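Local coordinates for succinate-semialdehyde dehydrogenase (Streptococcus pyogenes MGAS1882, PDB 4OGD), which catalyses the oxidation of succinic semialdehyde to succinate, with NADP+ as the cofactor, at residues P134-M139 / S163-F167; R63-A67 / A81-D86; R48-L52 / F142-V148. All coordinates share one frame; numbering follows the deposited sequence.

Contact 1: residues P134-M139 / S163-F167; sequences PYYQIM and SAQSF
Ser166 OG accepts a hydrogen bond from Tyr135 OH, 2.7 Å away and close to the plane of the tyrosine ring. The serine has its own proton to give back into its helix, where Ser163 O and Arg162 O both lie within reach, so this buried hydroxyl can both accept and donate. With the phenol end fixed, the Tyr135 ring presents a face to Phe167. The two planes are 61° apart and the edge of Phe167 points at that face, a T-shaped pair whose nearest carbons, Tyr135 CE2 and Phe167 CD2, are 3.5 Å apart. Phe167 reaches across because its CG stands anti to the backbone N (chi1 -165°), which throws the ring toward helix 136-148. There Ile138 CG2 sits 3.5 Å from the centroid of the Phe167 ring, nearly on the normal, as a CH-pi contact. Met139 SD approaches the edge of the same ring, a Met-aromatic contact. At the start of 134-139, Pro134 CB rests on Ser163, whose OG bonds to Asp73. Ile138 and Phe167 also touch Ile181 of strand 181-183. Aromatic and aliphatic side chains thus join two successive crossover helices of the Rossmann-type beta-alpha-beta domain.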
loop_
_atom_site.group_PDB
_atom_site.type_symbol
_atom_site.label_atom_id
_atom_site.label_comp_id
_atom_site.label_asym_id
_atom_site.label_seq_id
_atom_site.Cartn_x
_atom_site.Cartn_y
_atom_site.Cartn_z
ATOM N N PRO A 134 -2.078 4.674 23.411
ATOM C CA PRO A 134 -1.182 3.516 23.551
ATOM C C PRO A 134 -1.867 2.168 23.320
ATOM O O PRO A 134 -1.204 1.221 22.905
ATOM C CB PRO A 134 -0.702 3.606 25.004
ATOM C CG PRO A 134 -0.953 5.008 25.420
ATOM C CD PRO A 134 -2.187 5.439 24.666
ATOM N N TYR A 135 -3.163 2.080 23.593
ATOM C CA TYR A 135 -3.885 0.825 23.388
ATOM C C TYR A 135 -4.655 0.787 22.071
ATOM O O TYR A 135 -4.568 -0.195 21.325
ATOM C CB TYR A 135 -4.803 0.511 24.587
ATOM C CG TYR A 135 -4.177 -0.508 25.509
ATOM C CD1 TYR A 135 -2.935 -0.279 26.069
ATOM C CD2 TYR A 135 -4.812 -1.719 25.789
ATOM C CE1 TYR A 135 -2.335 -1.213 26.889
ATOM C CE2 TYR A 135 -4.216 -2.666 26.619
ATOM C CZ TYR A 135 -2.973 -2.402 27.159
ATOM O OH TYR A 135 -2.354 -3.330 27.978
ATOM N N TYR A 136 -5.418 1.843 21.806
ATOM C CA TYR A 136 -6.225 1.951 20.596
ATOM C C TYR A 136 -5.397 1.800 19.330
ATOM O O TYR A 136 -5.817 1.100 18.408
ATOM C CB TYR A 136 -7.009 3.270 20.626
ATOM C CG TYR A 136 -7.567 3.774 19.312
ATOM C CD1 TYR A 136 -8.720 3.222 18.751
ATOM C CD2 TYR A 136 -6.977 4.847 18.670
ATOM C CE1 TYR A 136 -9.250 3.721 17.556
ATOM C CE2 TYR A 136 -7.490 5.342 17.486
ATOM C CZ TYR A 136 -8.624 4.781 16.935
ATOM O OH TYR A 136 -9.124 5.284 15.750
ATOM N N GLN A 137 -4.211 2.408 19.288
ATOM C CA GLN A 137 -3.395 2.293 18.079
ATOM C C GLN A 137 -2.854 0.871 17.889
ATOM O O GLN A 137 -2.628 0.442 16.754
ATOM C CB GLN A 137 -2.242 3.307 18.028
ATOM C CG GLN A 137 -2.619 4.771 18.204
ATOM C CD GLN A 137 -3.606 5.305 17.196
ATOM O OE1 GLN A 137 -3.842 4.712 16.139
ATOM N NE2 GLN A 137 -4.187 6.457 17.514
ATOM N N ILE A 138 -2.644 0.131 18.977
ATOM C CA ILE A 138 -2.289 -1.284 18.828
ATOM C C ILE A 138 -3.491 -2.083 18.345
ATOM O O ILE A 138 -3.396 -2.862 17.393
ATOM C CB ILE A 138 -1.795 -1.928 20.140
ATOM C CG1 ILE A 138 -0.589 -1.180 20.710
ATOM C CG2 ILE A 138 -1.413 -3.383 19.889
ATOM C CD1 ILE A 138 -0.197 -1.673 22.114
ATOM N N MET A 139 -4.630 -1.889 18.998
ATOM C CA MET A 139 -5.795 -2.721 18.720
ATOM C C MET A 139 -6.259 -2.575 17.272
ATOM O O MET A 139 -6.713 -3.549 16.658
ATOM C CB MET A 139 -6.941 -2.415 19.698
ATOM C CG MET A 139 -8.091 -3.430 19.613
ATOM S SD MET A 139 -7.572 -5.085 20.101
ATOM C CE MET A 139 -7.796 -4.926 21.870
ATOM N N SER A 163 2.386 0.145 28.961
ATOM C CA SER A 163 1.259 -0.081 28.056
ATOM C C SER A 163 1.611 -1.201 27.081
ATOM O O SER A 163 0.827 -2.131 26.872
ATOM C CB SER A 163 0.902 1.201 27.292
ATOM O OG SER A 163 0.535 2.261 28.177
ATOM N N ALA A 164 2.811 -1.126 26.508
ATOM C CA ALA A 164 3.241 -2.081 25.494
ATOM C C ALA A 164 3.397 -3.469 26.080
ATOM O O ALA A 164 2.955 -4.459 25.498
ATOM C CB ALA A 164 4.558 -1.631 24.881
ATOM N N GLN A 165 4.057 -3.544 27.229
ATOM C CA GLN A 165 4.281 -4.829 27.874
ATOM C C GLN A 165 2.964 -5.476 28.307
ATOM O O GLN A 165 2.751 -6.673 28.101
ATOM C CB GLN A 165 5.183 -4.632 29.088
ATOM C CG GLN A 165 5.303 -5.863 29.970
ATOM C CD GLN A 165 6.028 -5.567 31.265
ATOM O OE1 GLN A 165 5.505 -4.870 32.145
ATOM N NE2 GLN A 165 7.244 -6.089 31.390
ATOM N N SER A 166 2.080 -4.681 28.900
ATOM C CA SER A 166 0.806 -5.198 29.381
ATOM C C SER A 166 -0.107 -5.641 28.244
ATOM O O SER A 166 -0.978 -6.482 28.445
ATOM C CB SER A 166 0.093 -4.168 30.257
ATOM O OG SER A 166 -0.205 -2.981 29.536
ATOM N N PHE A 167 0.070 -5.075 27.049
ATOM C CA PHE A 167 -0.762 -5.498 25.931
ATOM C C PHE A 167 -0.421 -6.933 25.533
ATOM O O PHE A 167 -1.316 -7.767 25.329
ATOM C CB PHE A 167 -0.636 -4.555 24.723
ATOM C CG PHE A 167 -1.737 -4.739 23.702
ATOM C CD1 PHE A 167 -1.696 -5.793 22.790
ATOM C CD2 PHE A 167 -2.826 -3.879 23.679
ATOM C CE1 PHE A 167 -2.719 -5.972 21.869
ATOM C CE2 PHE A 167 -3.849 -4.048 22.763
ATOM C CZ PHE A 167 -3.793 -5.090 21.851
#

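Contact 2: residues R63-A67 / A81-D86; sequences RDKYA and AQGEVD
Arg63 reaches over to Asp86 and closes a salt bridge in which NH1 of Arg63 stands 3.0 Å from OD1 of Asp86. The N-H points almost straight at the oxygen (164°), in the guanidinium plane, and meets the syn lone pair of the carboxylate; a second bond from NH1 to OD2 is weak. Next to it, Gln82 NE2 donates to Asp64 OD1 at 2.8 Å. This bond is also nearly straight and lies in the amide plane, but it comes down on the carboxylate from above its plane. Asp64 OD1 faces Arg63 NE as well, at 3.7 Å, so Asp64 adds a long, weaker link to the Arg63-Asp86 bridge, making a small salt-bridge network, with the Gln82 side chain lying over one face of the guanidinium.

Beneath these polar groups the contact turns apolar. A bend at chi3 of Arg63 (66°) turns the guanidinium aside, while the methylene CG packs 3.5 Å from Val85 CG1. Helices 63-74 and 78-103 are consecutive N-terminal helices of the aldehyde dehydrogenase fold, and Glu84 of the second bonds the start of helix 136-148. Segments 63-67 and 81-86 run at 118° between their N-to-C directions, and small residues let them close up: CA of Ala67 and CA of Ala81 are only 4.6 Å apart, with their CB atoms 3.8 Å apart. Ala67 CB also packs on Gln82 CG, the root of the chain that carries the amide to Asp64.

Farther out, Phe78 lies against both Asp64 and Ala67, and Met70 against Val85. Tyr66 lends only its CB to Val85 CG2 and turns its ring away, toward Tyr135 and Leu170.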
loop_
_atom_site.group_PDB
_atom_site.type_symbol
_atom_site.label_atom_id
_atom_site.label_comp_id
_atom_site.label_asym_id
_atom_site.label_seq_id
_atom_site.Cartn_x
_atom_site.Cartn_y
_atom_site.Cartn_z
ATOM N N ARG A 63 -10.810 -2.960 33.170
ATOM C CA ARG A 63 -10.743 -1.685 32.457
ATOM C C ARG A 63 -9.958 -0.620 33.198
ATOM O O ARG A 63 -9.103 0.051 32.620
ATOM C CB ARG A 63 -12.126 -1.139 32.135
ATOM C CG ARG A 63 -12.016 0.208 31.442
ATOM C CD ARG A 63 -13.337 0.796 31.107
ATOM N NE ARG A 63 -14.074 1.123 32.317
ATOM C CZ ARG A 63 -15.289 1.649 32.318
ATOM N NH1 ARG A 63 -15.892 1.917 31.171
ATOM N NH2 ARG A 63 -15.898 1.911 33.466
ATOM N N ASP A 64 -10.243 -0.465 34.485
ATOM C CA ASP A 64 -9.573 0.580 35.236
ATOM C C ASP A 64 -8.071 0.319 35.389
ATOM O O ASP A 64 -7.278 1.266 35.430
ATOM C CB ASP A 64 -10.271 0.819 36.580
ATOM C CG ASP A 64 -11.665 1.414 36.418
ATOM O OD1 ASP A 64 -12.055 1.795 35.285
ATOM O OD2 ASP A 64 -12.375 1.511 37.441
ATOM N N LYS A 65 -7.680 -0.955 35.449
ATOM C CA LYS A 65 -6.262 -1.316 35.472
ATOM C C LYS A 65 -5.564 -0.830 34.203
ATOM O O LYS A 65 -4.515 -0.203 34.266
ATOM C CB LYS A 65 -6.074 -2.835 35.623
ATOM C CG LYS A 65 -4.667 -3.334 35.254
ATOM C CD LYS A 65 -4.584 -4.868 35.166
ATOM C CE LYS A 65 -3.292 -5.327 34.503
ATOM N NZ LYS A 65 -3.142 -6.814 34.569
ATOM N N TYR A 66 -6.157 -1.118 33.050
ATOM C CA TYR A 66 -5.536 -0.721 31.785
ATOM C C TYR A 66 -5.592 0.790 31.580
ATOM O O TYR A 66 -4.648 1.391 31.061
ATOM C CB TYR A 66 -6.178 -1.477 30.626
ATOM C CG TYR A 66 -5.778 -2.931 30.636
ATOM C CD1 TYR A 66 -4.518 -3.320 30.210
ATOM C CD2 TYR A 66 -6.651 -3.907 31.098
ATOM C CE1 TYR A 66 -4.135 -4.651 30.229
ATOM C CE2 TYR A 66 -6.281 -5.237 31.130
ATOM C CZ TYR A 66 -5.023 -5.603 30.692
ATOM O OH TYR A 66 -4.648 -6.924 30.719
ATOM N N ALA A 67 -6.700 1.404 31.989
ATOM C CA ALA A 67 -6.823 2.856 31.915
ATOM C C ALA A 67 -5.728 3.530 32.729
ATOM O O ALA A 67 -5.083 4.469 32.253
ATOM C CB ALA A 67 -8.190 3.302 32.395
ATOM N N ALA A 81 -8.729 7.596 29.210
ATOM C CA ALA A 81 -8.130 6.269 29.103
ATOM C C ALA A 81 -9.182 5.169 29.242
ATOM O O ALA A 81 -9.083 4.132 28.590
ATOM C CB ALA A 81 -7.024 6.094 30.131
ATOM N N GLN A 82 -10.172 5.378 30.109
ATOM C CA GLN A 82 -11.275 4.430 30.224
ATOM C C GLN A 82 -12.019 4.333 28.897
ATOM O O GLN A 82 -12.359 3.241 28.444
ATOM C CB GLN A 82 -12.248 4.859 31.317
ATOM C CG GLN A 82 -11.734 4.666 32.725
ATOM C CD GLN A 82 -12.709 5.209 33.737
ATOM O OE1 GLN A 82 -13.171 6.341 33.612
ATOM N NE2 GLN A 82 -13.054 4.397 34.731
ATOM N N GLY A 83 -12.280 5.482 28.278
ATOM C CA GLY A 83 -12.928 5.500 26.982
ATOM C C GLY A 83 -12.091 4.787 25.936
ATOM O O GLY A 83 -12.631 4.103 25.063
ATOM N N GLU A 84 -10.771 4.943 26.012
ATOM C CA GLU A 84 -9.900 4.260 25.056
ATOM C C GLU A 84 -10.018 2.747 25.210
ATOM O O GLU A 84 -10.080 2.014 24.219
ATOM C CB GLU A 84 -8.442 4.697 25.199
ATOM C CG GLU A 84 -7.517 4.038 24.172
ATOM C CD GLU A 84 -6.132 4.649 24.129
ATOM O OE1 GLU A 84 -5.929 5.752 24.689
ATOM O OE2 GLU A 84 -5.238 4.019 23.526
ATOM N N VAL A 85 -10.046 2.274 26.452
ATOM C CA VAL A 85 -10.283 0.852 26.688
ATOM C C VAL A 85 -11.606 0.422 26.077
ATOM O O VAL A 85 -11.669 -0.604 25.394
ATOM C CB VAL A 85 -10.292 0.496 28.179
ATOM C CG1 VAL A 85 -10.712 -0.963 28.356
ATOM C CG2 VAL A 85 -8.924 0.733 28.779
ATOM N N ASP A 86 -12.657 1.206 26.316
ATOM C CA ASP A 86 -13.987 0.888 25.794
ATOM C C ASP A 86 -13.972 0.682 24.279
ATOM O O ASP A 86 -14.583 -0.261 23.764
ATOM C CB ASP A 86 -15.001 1.985 26.142
ATOM C CG ASP A 86 -15.321 2.058 27.625
ATOM O OD1 ASP A 86 -14.980 1.118 28.376
ATOM O OD2 ASP A 86 -15.926 3.077 28.042
#

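Contact 3: residues R48-L52 / F142-V148; sequences RKAQL and FAPNFIV
Arg48 supplies the polar part of the contact, directing its guanidinium at the carbonyls that end helix 136-148. Its firm bond runs from NH2 to Ile147 O, 2.9 Å long and almost straight at 170°; the oxygen lies in the guanidinium plane, although the donor stands above the carbonyl plane. NE adds weak bonds to Phe146 O, at 2.8 Å but poorly angled, and to Ile147 O. A positive charge beside these carbonyls probably complements the helix dipole, and Trp39 makes a cation-pi contact with the same arginine.

The aromatic contacts centre on Phe146. Arg48 CB lies over one face, 4.1 Å from the ring centroid, while Phe142 CZ covers the opposite face. Gln51 OE1 comes to the ring edge, 3.3 Å from Phe146 CZ.

Among aliphatic groups Leu52 dominates, its two methyls dividing the work: Leu52 CD2 meets Ile147 CG1 at 3.6 Å, and Leu52 CD1 meets Phe142 CE2 at 4.0 Å. Ala92 of helix 78-103 also touches Leu52. The leucine is a knob in a hole formed by Phe142, Ala143, Phe146 and Ile147. Segments 48-52 and 142-148 run nearly antiparallel, and this single knob-in-hole contact seats helix 45-61 against a crossover helix of the Rossmann-type domain.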
loop_
_atom_site.group_PDB
_atom_site.type_symbol
_atom_site.label_atom_id
_atom_site.label_comp_id
_atom_site.label_asym_id
_atom_site.label_seq_id
_atom_site.Cartn_x
_atom_site.Cartn_y
_atom_site.Cartn_z
ATOM N N ARG A 48 -8.894 -18.343 17.343
ATOM C CA ARG A 48 -8.483 -16.942 17.357
ATOM C C ARG A 48 -9.682 -16.019 17.555
ATOM O O ARG A 48 -9.578 -15.013 18.253
ATOM C CB ARG A 48 -7.678 -16.563 16.104
ATOM C CG ARG A 48 -6.346 -17.285 16.013
ATOM C CD ARG A 48 -5.399 -16.662 14.971
ATOM N NE ARG A 48 -6.023 -16.520 13.662
ATOM C CZ ARG A 48 -6.069 -17.489 12.753
ATOM N NH1 ARG A 48 -5.530 -18.682 13.017
ATOM N NH2 ARG A 48 -6.665 -17.274 11.588
ATOM N N LYS A 49 -10.825 -16.360 16.965
ATOM C CA LYS A 49 -12.027 -15.555 17.180
ATOM C C LYS A 49 -12.400 -15.535 18.656
ATOM O O LYS A 49 -12.691 -14.480 19.217
ATOM C CB LYS A 49 -13.204 -16.079 16.346
ATOM C CG LYS A 49 -13.080 -15.746 14.861
ATOM C CD LYS A 49 -13.964 -16.635 14.006
ATOM C CE LYS A 49 -15.428 -16.502 14.371
ATOM N NZ LYS A 49 -16.292 -17.301 13.443
ATOM N N ALA A 50 -12.388 -16.705 19.283
ATOM C CA ALA A 50 -12.730 -16.803 20.697
ATOM C C ALA A 50 -11.712 -16.067 21.560
ATOM O O ALA A 50 -12.072 -15.416 22.542
ATOM C CB ALA A 50 -12.819 -18.264 21.121
ATOM N N GLN A 51 -10.439 -16.194 21.210
ATOM C CA GLN A 51 -9.383 -15.527 21.961
ATOM C C GLN A 51 -9.490 -14.007 21.863
ATOM O O GLN A 51 -9.260 -13.303 22.842
ATOM C CB GLN A 51 -8.010 -16.020 21.491
ATOM C CG GLN A 51 -7.708 -17.458 21.926
ATOM C CD GLN A 51 -6.730 -18.156 21.012
ATOM O OE1 GLN A 51 -6.109 -17.527 20.159
ATOM N NE2 GLN A 51 -6.588 -19.472 21.178
ATOM N N LEU A 52 -9.850 -13.500 20.687
ATOM C CA LEU A 52 -10.031 -12.056 20.522
ATOM C C LEU A 52 -11.242 -11.531 21.304
ATOM O O LEU A 52 -11.192 -10.458 21.900
ATOM C CB LEU A 52 -10.122 -11.683 19.033
ATOM C CG LEU A 52 -10.070 -10.192 18.705
ATOM C CD1 LEU A 52 -8.819 -9.533 19.286
ATOM C CD2 LEU A 52 -10.139 -9.988 17.192
ATOM N N PHE A 142 -3.704 -4.955 15.608
ATOM C CA PHE A 142 -3.647 -6.313 16.133
ATOM C C PHE A 142 -4.919 -7.105 15.809
ATOM O O PHE A 142 -4.836 -8.256 15.372
ATOM C CB PHE A 142 -3.391 -6.328 17.644
ATOM C CG PHE A 142 -3.559 -7.687 18.253
ATOM C CD1 PHE A 142 -2.627 -8.685 18.004
ATOM C CD2 PHE A 142 -4.664 -7.979 19.039
ATOM C CE1 PHE A 142 -2.787 -9.959 18.545
ATOM C CE2 PHE A 142 -4.832 -9.254 19.574
ATOM C CZ PHE A 142 -3.895 -10.231 19.332
ATOM N N ALA A 143 -6.088 -6.507 16.038
ATOM C CA ALA A 143 -7.344 -7.244 15.857
ATOM C C ALA A 143 -7.493 -7.846 14.450
ATOM O O ALA A 143 -7.706 -9.056 14.321
ATOM C CB ALA A 143 -8.567 -6.389 16.237
ATOM N N PRO A 144 -7.358 -7.023 13.388
ATOM C CA PRO A 144 -7.527 -7.645 12.066
ATOM C C PRO A 144 -6.399 -8.606 11.675
ATOM O O PRO A 144 -6.656 -9.643 11.063
ATOM C CB PRO A 144 -7.567 -6.440 11.114
ATOM C CG PRO A 144 -6.810 -5.368 11.841
ATOM C CD PRO A 144 -7.182 -5.560 13.285
ATOM N N ASN A 145 -5.158 -8.284 12.016
ATOM C CA ASN A 145 -4.074 -9.188 11.674
ATOM C C ASN A 145 -4.137 -10.519 12.421
ATOM O O ASN A 145 -3.837 -11.570 11.857
ATOM C CB ASN A 145 -2.713 -8.499 11.832
ATOM C CG ASN A 145 -2.430 -7.532 10.688
ATOM O OD1 ASN A 145 -2.195 -7.954 9.556
ATOM N ND2 ASN A 145 -2.471 -6.233 10.977
ATOM N N PHE A 146 -4.545 -10.474 13.684
ATOM C CA PHE A 146 -4.693 -11.692 14.466
ATOM C C PHE A 146 -5.760 -12.585 13.837
ATOM O O PHE A 146 -5.570 -13.802 13.696
ATOM C CB PHE A 146 -5.058 -11.325 15.900
ATOM C CG PHE A 146 -5.233 -12.506 16.815
ATOM C CD1 PHE A 146 -4.190 -13.396 17.036
ATOM C CD2 PHE A 146 -6.436 -12.701 17.482
ATOM C CE1 PHE A 146 -4.350 -14.477 17.892
ATOM C CE2 PHE A 146 -6.603 -13.777 18.341
ATOM C CZ PHE A 146 -5.559 -14.666 18.542
ATOM N N ILE A 147 -6.876 -11.984 13.438
ATOM C CA ILE A 147 -7.946 -12.737 12.790
ATOM C C ILE A 147 -7.495 -13.442 11.488
ATOM O O ILE A 147 -7.749 -14.634 11.312
ATOM C CB ILE A 147 -9.198 -11.861 12.561
ATOM C CG1 ILE A 147 -9.863 -11.537 13.905
ATOM C CG2 ILE A 147 -10.177 -12.556 11.631
ATOM C CD1 ILE A 147 -10.271 -12.781 14.705
ATOM N N VAL A 148 -6.820 -12.725 10.591
ATOM C CA VAL A 148 -6.378 -13.366 9.342
ATOM C C VAL A 148 -5.272 -14.396 9.589
ATOM O O VAL A 148 -5.122 -15.360 8.827
ATOM C CB VAL A 148 -5.949 -12.357 8.250
ATOM C CG1 VAL A 148 -4.557 -11.821 8.518
ATOM C CG2 VAL A 148 -5.976 -13.030 6.875
#

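Helix 136-148 is shared by contacts 1 and 3, whose centres are 15 Å apart: its beginning meets helix 161-173 and its end meets helix 45-61. The two touch where Phe167 CE1 comes within 4.0 Å of Phe142 CD2. Contact 2 lies 11 Å, centre to centre, from contact 1 and is joined to it by Glu84, whose OE2 is 2.8 Å from Tyr135 N and 2.8 Å from Tyr136 N, both probable hydrogen bonds. Contacts 2 and 3 do not touch, with nearest atoms about 10 Å apart. Contact 1 joins crossover helices of the Rossmann-type cofactor-binding domain, contact 2 joins N-terminal helices, and contact 3 seats helix 45-61 on that crossover layer.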